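Local structure of putative reductase (Peptoclostridium difficile, 5J6C) at residues I30-K35 with A131-L136; K49-K54 with I176-E181; V115-A120 with Q142-M147. The protein is an FMN-dependent nitroreductase that probably uses its bound flavin to reduce nitro groups and may act on the antibiotic metronidazole. All blocks are in the same frame, centred on the assembly; numbering follows the deposited sequence.

Overall arrangement
Contacts 1 and 2 are neighbours, their centres 12 Å apart, and they touch: L134 O, just past the end of helix 116-133, lies 2.7 Å from K51 NZ, while L136 CD2 packs on Y178 CE1 at 3.5 Å. Contact 3 belongs to the flavin site. Its centre is 24 Å from that of contact 1 and 23 Å from that of contact 2, on the opposite side of the chain's centre from both. Helix 116-133 connects contacts 1 and 3: its first turn, with E118 and D119, approaches one flavin, and its last turn carries H132. Contacts 1 and 3 also touch the second subunit. The K35 side chain of contact 1 is about 10 Å from a bound FMN.

Contact 1: I30-K35 with A131-L136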
loop_
_atom_site.group_PDB
_atom_site.type_symbol
_atom_site.label_atom_id
_atom_site.label_comp_id
_atom_site.label_asym_id
_atom_site.label_seq_id
_atom_site.Cartn_x
_atom_site.Cartn_y
_atom_site.Cartn_z
ATOM N N ILE A 30 -7.935 10.039 10.589
ATOM C CA ILE A 30 -8.781 10.485 9.489
ATOM C C ILE A 30 -8.510 11.956 9.185
ATOM O O ILE A 30 -8.422 12.352 8.019
ATOM C CB ILE A 30 -10.263 10.222 9.801
ATOM C CG1 ILE A 30 -10.534 8.716 9.797
ATOM C CG2 ILE A 30 -11.149 10.903 8.756
ATOM C CD1 ILE A 30 -11.865 8.351 10.344
ATOM N N GLY A 31 -8.353 12.784 10.227
ATOM C CA GLY A 31 -7.962 14.171 10.000
ATOM C C GLY A 31 -6.596 14.267 9.351
ATOM O O GLY A 31 -6.395 15.008 8.391
ATOM N N PHE A 32 -5.646 13.494 9.868
ATOM C CA PHE A 32 -4.349 13.290 9.224
ATOM C C PHE A 32 -4.487 12.969 7.731
ATOM O O PHE A 32 -3.857 13.614 6.880
ATOM C CB PHE A 32 -3.646 12.168 9.984
ATOM C CG PHE A 32 -2.271 11.846 9.517
ATOM C CD1 PHE A 32 -2.031 10.694 8.780
ATOM C CD2 PHE A 32 -1.205 12.643 9.877
ATOM C CE1 PHE A 32 -0.739 10.368 8.377
ATOM C CE2 PHE A 32 0.079 12.326 9.481
ATOM C CZ PHE A 32 0.315 11.182 8.734
ATOM N N LEU A 33 -5.329 11.984 7.390
ATOM C CA LEU A 33 -5.433 11.554 5.992
ATOM C C LEU A 33 -6.197 12.553 5.132
ATOM O O LEU A 33 -5.924 12.665 3.930
ATOM C CB LEU A 33 -6.107 10.190 5.894
ATOM C CG LEU A 33 -5.316 8.988 6.383
ATOM C CD1 LEU A 33 -6.209 7.782 6.239
ATOM C CD2 LEU A 33 -4.009 8.811 5.589
ATOM N N LYS A 34 -7.167 13.268 5.714
ATOM C CA LYS A 34 -7.873 14.299 4.959
ATOM C C LYS A 34 -6.938 15.414 4.500
ATOM O O LYS A 34 -7.188 16.049 3.467
ATOM C CB LYS A 34 -9.008 14.885 5.796
ATOM C CG LYS A 34 -10.234 13.997 5.937
ATOM C CD LYS A 34 -11.311 14.741 6.711
ATOM C CE LYS A 34 -12.579 13.934 6.846
ATOM N NZ LYS A 34 -13.555 14.651 7.725
ATOM N N LYS A 35 -5.871 15.675 5.250
ATOM C CA LYS A 35 -4.919 16.721 4.905
ATOM C C LYS A 35 -3.773 16.231 4.021
ATOM O O LYS A 35 -2.948 17.050 3.606
ATOM C CB LYS A 35 -4.340 17.354 6.179
ATOM C CG LYS A 35 -5.326 18.230 6.942
ATOM C CD LYS A 35 -4.637 19.032 8.061
ATOM C CE LYS A 35 -4.298 18.176 9.284
ATOM N NZ LYS A 35 -2.980 17.456 9.194
ATOM N N ALA A 131 6.295 10.818 5.770
ATOM C CA ALA A 131 6.616 12.148 5.254
ATOM C C ALA A 131 5.548 13.158 5.646
ATOM O O ALA A 131 5.862 14.276 6.074
ATOM C CB ALA A 131 6.774 12.109 3.735
ATOM N N HIS A 132 4.276 12.770 5.528
ATOM C CA HIS A 132 3.172 13.659 5.881
ATOM C C HIS A 132 3.215 14.047 7.356
ATOM O O HIS A 132 3.035 15.221 7.700
ATOM C CB HIS A 132 1.839 12.986 5.538
ATOM C CG HIS A 132 0.631 13.836 5.804
ATOM N ND1 HIS A 132 0.548 15.161 5.428
ATOM C CD2 HIS A 132 -0.558 13.540 6.386
ATOM C CE1 HIS A 132 -0.629 15.647 5.785
ATOM N NE2 HIS A 132 -1.319 14.684 6.370
ATOM N N GLU A 133 3.460 13.077 8.242
ATOM C CA GLU A 133 3.519 13.388 9.666
ATOM C C GLU A 133 4.676 14.323 9.990
ATOM O O GLU A 133 4.625 15.047 10.987
ATOM C CB GLU A 133 3.650 12.111 10.495
ATOM C CG GLU A 133 3.415 12.371 11.979
ATOM C CD GLU A 133 4.028 11.319 12.882
ATOM O OE1 GLU A 133 3.307 10.803 13.770
ATOM O OE2 GLU A 133 5.231 11.016 12.715
ATOM N N LEU A 134 5.722 14.329 9.171
ATOM C CA LEU A 134 6.869 15.186 9.427
ATOM C C LEU A 134 6.769 16.516 8.697
ATOM O O LEU A 134 7.778 17.220 8.579
ATOM C CB LEU A 134 8.161 14.463 9.043
ATOM C CG LEU A 134 8.393 13.120 9.728
ATOM C CD1 LEU A 134 9.588 12.400 9.099
ATOM C CD2 LEU A 134 8.593 13.313 11.234
ATOM N N GLY A 135 5.589 16.855 8.177
ATOM C CA GLY A 135 5.373 18.151 7.574
ATOM C C GLY A 135 5.905 18.298 6.173
ATOM O O GLY A 135 6.065 19.429 5.693
ATOM N N LEU A 136 6.219 17.194 5.512
ATOM C CA LEU A 136 6.696 17.202 4.139
ATOM C C LEU A 136 5.566 16.785 3.202
ATOM O O LEU A 136 4.610 16.115 3.602
ATOM C CB LEU A 136 7.898 16.261 3.975
ATOM C CG LEU A 136 9.187 16.603 4.743
ATOM C CD1 LEU A 136 10.051 15.359 4.912
ATOM C CD2 LEU A 136 9.981 17.704 4.033
#
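H132, within the Schellman motif that ends helix 116-133, reaches across to F32 of the short N-terminal helix 30-34. The motif is fixed by two backbone bonds, L136 N to A131 O and G135 N to H132 O, with G135 at the C-prime position in a positive-phi conformation (79°). From within this turn H132 sends its imidazole outward, and NE2 donates to the backbone oxygen F32 O at 2.8 Å. The bond is bent, with an N-H...O angle of 136°, and the acceptor sits slightly out of the imidazole plane. F32 O also receives a weak bond from K35 N, so two donors share it.

The same two residues meet through their rings. With CG of F32 swung anti to its backbone N (chi1 -177°), one face of the phenyl is brought under the imidazole, and H132 CD2 stands 3.3 Å above the phenyl plane, over its centre. The rings are tilted well away from parallel, and their centroids are 4.5 Å apart. At the phenyl edge, E133 CA approaches F32 CE2 in the ring plane at 3.6 Å, and E133 CB follows close by; the carboxylate of E133 turns away to Q130. The F32 side chain also packs on L129 of helix 116-133, while L33 packs against Y126 of the second subunit, so this surface contact sits beside the dimer interface.

K35 closes the far end of the imidazole. Its ammonium lies 4.3 Å from H132 NE2 without contacting it, a proximity that would tend to disfavour a positive charge on the histidine. From the other side of the imidazole plane, the backbone oxygen K35 O approaches H132 CE1 at 3.5 Å.

Contact 2: K49-K54 with I176-E181; sequences KEKLDK and IGYSDE
K51 NZ is gripped from two sides: it donates to Y178 OH at 2.9 Å and to the backbone oxygen of L134, just past the end of helix 116-133. A long, weak ion pair with E48 adds to the pull. The lysine, on helix 49-60, gets there fully stretched: beyond CG its chain runs straight, with chi2, chi3 and chi4 all near 180°. The methylenes follow the nitrogen in, and K51 CE comes within 3.3 Å of Y178 OH.

Y178 lies in the region where strand 168-177 gives way to a loop. Its side chain crosses that of K51 at about a right angle, and the ammonium arrives at the edge of the phenol ring, near its plane, so it meets the hydroxyl oxygen and not the pi face. The phenol has a second partner, since Y178 OH is also hydrogen-bonded to the carboxylate of E48. The ring also packs on L136, and the backbone of Y178 pairs with K43.

Each segment is braced internally. On the helix, K49 NZ reaches D53 OD2 at 2.8 Å on its syn lone pair, and K54 NZ meets E50 OE2 at 2.8 Å on the anti side; both salt bridges span one turn. Past Y178, S179 OG accepts from E181 N at 3.2 Å, an ST turn.

A helix, a helix end and the 176-181 segment are thus joined through one ammonium and one phenol. The positive charge beside Y178 OH probably polarises the hydroxyl and strengthens its bond to E48, while E48 may partly offset the charge of K51.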
loop_
_atom_site.group_PDB
_atom_site.type_symbol
_atom_site.label_atom_id
_atom_site.label_comp_id
_atom_site.label_asym_id
_atom_site.label_seq_id
_atom_site.Cartn_x
_atom_site.Cartn_y
_atom_site.Cartn_z
ATOM N N LYS A 49 18.348 15.429 7.688
ATOM C CA LYS A 49 18.703 14.025 7.866
ATOM C C LYS A 49 17.797 13.353 8.881
ATOM O O LYS A 49 17.422 12.180 8.714
ATOM C CB LYS A 49 20.169 13.911 8.285
ATOM C CG LYS A 49 20.526 12.620 9.002
ATOM C CD LYS A 49 21.538 12.881 10.132
ATOM C CE LYS A 49 21.634 11.701 11.091
ATOM N NZ LYS A 49 21.732 10.419 10.334
ATOM N N GLU A 50 17.401 14.093 9.918
ATOM C CA GLU A 50 16.578 13.519 10.975
ATOM C C GLU A 50 15.194 13.114 10.465
ATOM O O GLU A 50 14.595 12.168 10.990
ATOM C CB GLU A 50 16.481 14.524 12.129
ATOM C CG GLU A 50 15.346 14.302 13.091
ATOM C CD GLU A 50 14.112 15.119 12.743
ATOM O OE1 GLU A 50 14.253 16.310 12.382
ATOM O OE2 GLU A 50 12.990 14.569 12.840
ATOM N N LYS A 51 14.667 13.814 9.456
ATOM C CA LYS A 51 13.378 13.435 8.886
ATOM C C LYS A 51 13.531 12.296 7.886
ATOM O O LYS A 51 12.719 11.366 7.885
ATOM C CB LYS A 51 12.707 14.642 8.231
ATOM C CG LYS A 51 12.180 15.670 9.225
ATOM C CD LYS A 51 11.325 16.771 8.571
ATOM C CE LYS A 51 10.867 17.782 9.640
ATOM N NZ LYS A 51 9.895 18.816 9.186
ATOM N N LEU A 52 14.560 12.346 7.032
ATOM C CA LEU A 52 14.863 11.208 6.167
ATOM C C LEU A 52 14.946 9.922 6.972
ATOM O O LEU A 52 14.364 8.896 6.584
ATOM C CB LEU A 52 16.175 11.431 5.411
ATOM C CG LEU A 52 16.650 10.258 4.532
ATOM C CD1 LEU A 52 15.555 9.781 3.544
ATOM C CD2 LEU A 52 17.944 10.568 3.769
ATOM N N ASP A 53 15.639 9.971 8.118
ATOM C CA ASP A 53 15.857 8.770 8.913
ATOM C C ASP A 53 14.538 8.180 9.403
ATOM O O ASP A 53 14.351 6.962 9.374
ATOM C CB ASP A 53 16.777 9.082 10.095
ATOM C CG ASP A 53 18.225 9.275 9.678
ATOM O OD1 ASP A 53 18.576 8.909 8.532
ATOM O OD2 ASP A 53 19.015 9.790 10.507
ATOM N N LYS A 54 13.616 9.029 9.863
ATOM C CA LYS A 54 12.328 8.527 10.325
ATOM C C LYS A 54 11.503 7.963 9.167
ATOM O O LYS A 54 10.779 6.978 9.343
ATOM C CB LYS A 54 11.565 9.627 11.053
ATOM C CG LYS A 54 12.195 10.048 12.375
ATOM C CD LYS A 54 11.526 11.307 12.891
ATOM C CE LYS A 54 12.011 11.696 14.294
ATOM N NZ LYS A 54 11.476 13.034 14.654
ATOM N N ILE A 176 9.928 13.758 -2.460
ATOM C CA ILE A 176 9.678 14.235 -1.101
ATOM C C ILE A 176 10.284 15.629 -0.949
ATOM O O ILE A 176 11.339 15.918 -1.516
ATOM C CB ILE A 176 10.274 13.259 -0.059
ATOM C CG1 ILE A 176 9.737 11.831 -0.279
ATOM C CG2 ILE A 176 10.025 13.745 1.386
ATOM C CD1 ILE A 176 10.357 10.792 0.645
ATOM N N GLY A 177 9.622 16.488 -0.187
ATOM C CA GLY A 177 10.163 17.804 0.095
ATOM C C GLY A 177 9.110 18.679 0.734
ATOM O O GLY A 177 7.957 18.272 0.917
ATOM N N TYR A 178 9.540 19.896 1.089
ATOM C CA TYR A 178 8.632 20.876 1.672
ATOM C C TYR A 178 7.761 21.486 0.585
ATOM O O TYR A 178 8.262 21.915 -0.460
ATOM C CB TYR A 178 9.411 21.958 2.413
ATOM C CG TYR A 178 10.017 21.444 3.694
ATOM C CD1 TYR A 178 11.341 21.010 3.739
ATOM C CD2 TYR A 178 9.257 21.357 4.853
ATOM C CE1 TYR A 178 11.894 20.520 4.917
ATOM C CE2 TYR A 178 9.795 20.874 6.026
ATOM C CZ TYR A 178 11.117 20.453 6.054
ATOM O OH TYR A 178 11.660 19.969 7.230
ATOM N N SER A 179 6.457 21.516 0.835
ATOM C CA SER A 179 5.503 21.894 -0.198
ATOM C C SER A 179 5.612 23.374 -0.541
ATOM O O SER A 179 5.763 24.227 0.339
ATOM C CB SER A 179 4.082 21.574 0.255
ATOM O OG SER A 179 3.141 22.167 -0.630
ATOM N N ASP A 180 5.513 23.680 -1.831
ATOM C CA ASP A 180 5.441 25.061 -2.297
ATOM C C ASP A 180 4.175 25.281 -3.120
ATOM O O ASP A 180 4.144 26.111 -4.031
ATOM C CB ASP A 180 6.696 25.437 -3.086
ATOM C CG ASP A 180 6.846 26.953 -3.293
ATOM O OD1 ASP A 180 7.354 27.337 -4.362
ATOM O OD2 ASP A 180 6.458 27.749 -2.407
ATOM N N GLU A 181 3.113 24.551 -2.790
ATOM C CA GLU A 181 1.822 24.765 -3.415
ATOM C C GLU A 181 0.729 24.433 -2.418
ATOM O O GLU A 181 0.887 23.560 -1.559
ATOM C CB GLU A 181 1.669 23.934 -4.695
ATOM C CG GLU A 181 1.909 22.445 -4.533
ATOM C CD GLU A 181 1.727 21.694 -5.847
ATOM O OE1 GLU A 181 1.511 22.347 -6.892
ATOM O OE2 GLU A 181 1.777 20.449 -5.833
#

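Contact 3: V115-A120 with Q142-M147. With FMN (flavin mononucleotide), chain C; FMN (flavin mononucleotide), chain E.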
loop_
_atom_site.group_PDB
_atom_site.type_symbol
_atom_site.label_atom_id
_atom_site.label_comp_id
_atom_site.label_asym_id
_atom_site.label_seq_id
_atom_site.Cartn_x
_atom_site.Cartn_y
_atom_site.Cartn_z
ATOM N N VAL A 115 4.221 -11.385 -5.219
ATOM C CA VAL A 115 3.410 -10.290 -4.701
ATOM C C VAL A 115 4.339 -9.192 -4.199
ATOM O O VAL A 115 4.011 -8.469 -3.250
ATOM C CB VAL A 115 2.434 -10.787 -3.611
ATOM C CG1 VAL A 115 1.342 -11.662 -4.246
ATOM C CG2 VAL A 115 3.158 -11.591 -2.564
ATOM N N TRP A 116 5.506 -9.055 -4.855
ATOM C CA TRP A 116 6.399 -7.926 -4.595
ATOM C C TRP A 116 5.740 -6.592 -4.932
ATOM O O TRP A 116 6.110 -5.556 -4.360
ATOM C CB TRP A 116 7.710 -8.086 -5.377
ATOM C CG TRP A 116 7.545 -8.110 -6.870
ATOM C CD1 TRP A 116 7.440 -9.218 -7.660
ATOM C CD2 TRP A 116 7.477 -6.979 -7.755
ATOM N NE1 TRP A 116 7.305 -8.850 -8.973
ATOM C CE2 TRP A 116 7.327 -7.483 -9.063
ATOM C CE3 TRP A 116 7.535 -5.594 -7.569
ATOM C CZ2 TRP A 116 7.223 -6.650 -10.181
ATOM C CZ3 TRP A 116 7.435 -4.769 -8.678
ATOM C CH2 TRP A 116 7.282 -5.298 -9.967
ATOM N N ILE A 117 4.771 -6.592 -5.859
ATOM C CA ILE A 117 4.007 -5.378 -6.153
ATOM C C ILE A 117 3.291 -4.890 -4.902
ATOM O O ILE A 117 3.332 -3.703 -4.555
ATOM C CB ILE A 117 3.002 -5.631 -7.293
ATOM C CG1 ILE A 117 3.717 -6.054 -8.571
ATOM C CG2 ILE A 117 2.172 -4.382 -7.538
ATOM C CD1 ILE A 117 2.758 -6.535 -9.677
ATOM N N GLU A 118 2.615 -5.809 -4.215
ATOM C CA GLU A 118 1.953 -5.473 -2.966
ATOM C C GLU A 118 2.960 -4.990 -1.932
ATOM O O GLU A 118 2.780 -3.924 -1.331
ATOM C CB GLU A 118 1.192 -6.694 -2.450
ATOM C CG GLU A 118 -0.104 -6.993 -3.193
ATOM C CD GLU A 118 0.067 -7.772 -4.500
ATOM O OE1 GLU A 118 1.194 -7.847 -5.053
ATOM O OE2 GLU A 118 -0.956 -8.312 -4.978
ATOM N N ASP A 119 4.018 -5.779 -1.700
ATOM C CA ASP A 119 5.045 -5.416 -0.728
ATOM C C ASP A 119 5.532 -3.999 -0.968
ATOM O O ASP A 119 5.548 -3.166 -0.053
ATOM C CB ASP A 119 6.239 -6.380 -0.809
ATOM C CG ASP A 119 5.954 -7.748 -0.215
ATOM O OD1 ASP A 119 4.902 -7.912 0.438
ATOM O OD2 ASP A 119 6.804 -8.658 -0.397
ATOM N N ALA A 120 5.947 -3.721 -2.210
ATOM C CA ALA A 120 6.514 -2.421 -2.534
ATOM C C ALA A 120 5.491 -1.320 -2.341
ATOM O O ALA A 120 5.832 -0.224 -1.885
ATOM C CB ALA A 120 7.032 -2.417 -3.971
ATOM N N GLN A 142 4.510 6.580 -10.726
ATOM C CA GLN A 142 4.340 5.190 -11.134
ATOM C C GLN A 142 5.428 4.780 -12.124
ATOM O O GLN A 142 5.687 5.494 -13.095
ATOM C CB GLN A 142 2.957 5.003 -11.758
ATOM C CG GLN A 142 2.607 3.577 -12.119
ATOM C CD GLN A 142 2.557 2.646 -10.907
ATOM O OE1 GLN A 142 2.247 3.073 -9.797
ATOM N NE2 GLN A 142 2.861 1.365 -11.122
ATOM N N VAL A 143 6.049 3.614 -11.893
ATOM C CA VAL A 143 7.069 3.054 -12.780
ATOM C C VAL A 143 6.624 1.730 -13.394
ATOM O O VAL A 143 6.675 1.550 -14.620
ATOM C CB VAL A 143 8.422 2.887 -12.050
ATOM C CG1 VAL A 143 9.440 2.184 -12.963
ATOM C CG2 VAL A 143 8.942 4.259 -11.603
ATOM N N ARG A 144 6.204 0.777 -12.556
ATOM C CA ARG A 144 5.711 -0.490 -13.073
ATOM C C ARG A 144 4.596 -0.239 -14.082
ATOM O O ARG A 144 3.733 0.615 -13.868
ATOM C CB ARG A 144 5.204 -1.379 -11.928
ATOM C CG ARG A 144 4.933 -2.811 -12.366
ATOM C CD ARG A 144 4.227 -3.641 -11.296
ATOM N NE ARG A 144 2.857 -3.195 -11.069
ATOM C CZ ARG A 144 1.800 -3.680 -11.710
ATOM N NH1 ARG A 144 0.585 -3.221 -11.437
ATOM N NH2 ARG A 144 1.960 -4.625 -12.628
ATOM N N ASN A 145 4.641 -0.963 -15.207
ATOM C CA ASN A 145 3.633 -0.874 -16.260
ATOM C C ASN A 145 3.634 0.480 -16.952
ATOM O O ASN A 145 2.652 0.834 -17.612
ATOM C CB ASN A 145 2.221 -1.172 -15.727
ATOM C CG ASN A 145 1.949 -2.664 -15.566
ATOM O OD1 ASN A 145 2.786 -3.508 -15.890
ATOM N ND2 ASN A 145 0.774 -2.991 -15.035
ATOM N N ARG A 146 4.711 1.250 -16.813
ATOM C CA ARG A 146 4.845 2.544 -17.465
ATOM C C ARG A 146 6.044 2.515 -18.402
ATOM O O ARG A 146 7.038 1.821 -18.150
ATOM C CB ARG A 146 5.008 3.670 -16.445
ATOM C CG ARG A 146 3.763 3.869 -15.585
ATOM C CD ARG A 146 2.558 4.194 -16.484
ATOM N NE ARG A 146 1.306 4.321 -15.743
ATOM C CZ ARG A 146 0.360 3.388 -15.697
ATOM N NH1 ARG A 146 0.521 2.241 -16.347
ATOM N NH2 ARG A 146 -0.752 3.604 -15.000
ATOM N N MET A 147 5.951 3.280 -19.483
ATOM C CA MET A 147 7.000 3.290 -20.492
ATOM C C MET A 147 7.822 4.568 -20.379
ATOM O O MET A 147 7.273 5.658 -20.168
ATOM C CB MET A 147 6.406 3.165 -21.904
ATOM C CG MET A 147 5.625 1.876 -22.166
ATOM S SD MET A 147 6.565 0.334 -22.009
ATOM C CE MET A 147 7.661 0.489 -23.436
HETATM N N1 FMN C . 1.003 11.454 -9.607
HETATM C C2 FMN C . 1.815 11.890 -10.640
HETATM O O2 FMN C . 1.977 13.084 -10.843
HETATM N N3 FMN C . 2.466 10.993 -11.459
HETATM C C4 FMN C . 2.296 9.637 -11.272
HETATM O O4 FMN C . 2.861 8.817 -11.993
HETATM C C4A FMN C . 1.468 9.191 -10.257
HETATM N N5 FMN C . 1.321 7.835 -10.083
HETATM C C5A FMN C . 0.540 7.371 -9.058
HETATM C C6 FMN C . 0.399 5.999 -8.901
HETATM C C7 FMN C . -0.377 5.512 -7.881
HETATM C C7M FMN C . -0.520 4.034 -7.702
HETATM C C8 FMN C . -1.017 6.385 -7.030
HETATM C C8M FMN C . -1.849 5.839 -5.923
HETATM C C9 FMN C . -0.888 7.753 -7.180
HETATM C C9A FMN C . -0.103 8.254 -8.210
HETATM N N10 FMN C . 0.041 9.622 -8.389
HETATM C C10 FMN C . 0.830 10.099 -9.416
HETATM C "C1'" FMN C . -0.655 10.584 -7.470
HETATM C "C2'" FMN C . -2.145 10.716 -7.814
HETATM O "O2'" FMN C . -2.329 11.592 -8.912
HETATM C "C3'" FMN C . -2.923 11.201 -6.588
HETATM O "O3'" FMN C . -2.615 10.368 -5.495
HETATM C "C4'" FMN C . -4.438 11.181 -6.813
HETATM O "O4'" FMN C . -4.751 12.057 -7.876
HETATM C "C5'" FMN C . -5.181 11.601 -5.543
HETATM O "O5'" FMN C . -4.837 12.939 -5.255
HETATM P P FMN C . -4.105 13.308 -3.871
HETATM O O1P FMN C . -2.962 12.343 -3.642
HETATM O O2P FMN C . -3.562 14.719 -3.918
HETATM O O3P FMN C . -5.130 13.152 -2.775
HETATM N N1 FMN E . -0.699 -13.592 6.378
HETATM C C2 FMN E . -1.458 -14.750 6.273
HETATM O O2 FMN E . -1.680 -15.444 7.258
HETATM N N3 FMN E . -1.976 -15.153 5.063
HETATM C C4 FMN E . -1.757 -14.395 3.934
HETATM O O4 FMN E . -2.234 -14.744 2.843
HETATM C C4A FMN E . -1.004 -13.230 4.038
HETATM N N5 FMN E . -0.797 -12.477 2.901
HETATM C C5A FMN E . -0.058 -11.311 2.990
HETATM C C6 FMN E . 0.144 -10.582 1.817
HETATM C C7 FMN E . 0.863 -9.398 1.840
HETATM C C7M FMN E . 1.041 -8.653 0.548
HETATM C C8 FMN E . 1.405 -8.942 3.049
HETATM C C8M FMN E . 2.183 -7.654 3.061
HETATM C C9 FMN E . 1.211 -9.679 4.228
HETATM C C9A FMN E . 0.478 -10.875 4.212
HETATM N N10 FMN E . 0.258 -11.625 5.372
HETATM C C10 FMN E . -0.479 -12.807 5.271
HETATM C "C1'" FMN E . 0.867 -11.225 6.697
HETATM C "C2'" FMN E . 2.316 -11.840 6.658
HETATM O "O2'" FMN E . 2.404 -13.162 7.137
HETATM C "C3'" FMN E . 3.532 -11.126 7.283
HETATM O "O3'" FMN E . 4.358 -11.873 8.184
HETATM C "C4'" FMN E . 3.196 -9.941 8.096
HETATM O "O4'" FMN E . 2.590 -8.928 7.333
HETATM C "C5'" FMN E . 4.552 -9.504 8.664
HETATM O "O5'" FMN E . 4.485 -9.793 10.038
HETATM P P FMN E . 3.692 -8.707 10.915
HETATM O O1P FMN E . 4.665 -7.596 11.206
HETATM O O2P FMN E . 2.538 -8.107 10.147
HETATM O O3P FMN E . 3.196 -9.320 12.217
#
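Two residues before R144 packs against W116 and I117, Q142 ends its strand at the flavin: Q142 N donates to FMN (chain C) O4 at 3.1 Å. Its amide turns back along the loop, Q142 NE2 giving a nearly straight bond (174°) to R144 O at 3.0 Å, and it also reaches E118 of the second subunit. V143 opens a type II turn that runs to R146 and buries its side chain against A154 and I158.

R144 then crosses to helix 116-133. The chain is extended to CD and bends at chi3 (68°), which lays the guanidinium across the isoleucine: I117 CD1 sits 3.3 Å above one face, toward its rim. R144 CD meets W116 CH2 obliquely at 3.7 Å. N145 follows, and R146 NH1 bonds N145 O at 2.8 Å and forms a salt bridge with D114 of the second subunit.

E118 of this chain has its CB 3.6 Å from C7M of FMN (chain E), so each flavin lies between subunits. I117 covers R144 CD and one guanidinium face, while E118 of the second subunit, salt-bridged to R144 NE, probably balances the charge, consistent with a link between dimer assembly and the flavin sites.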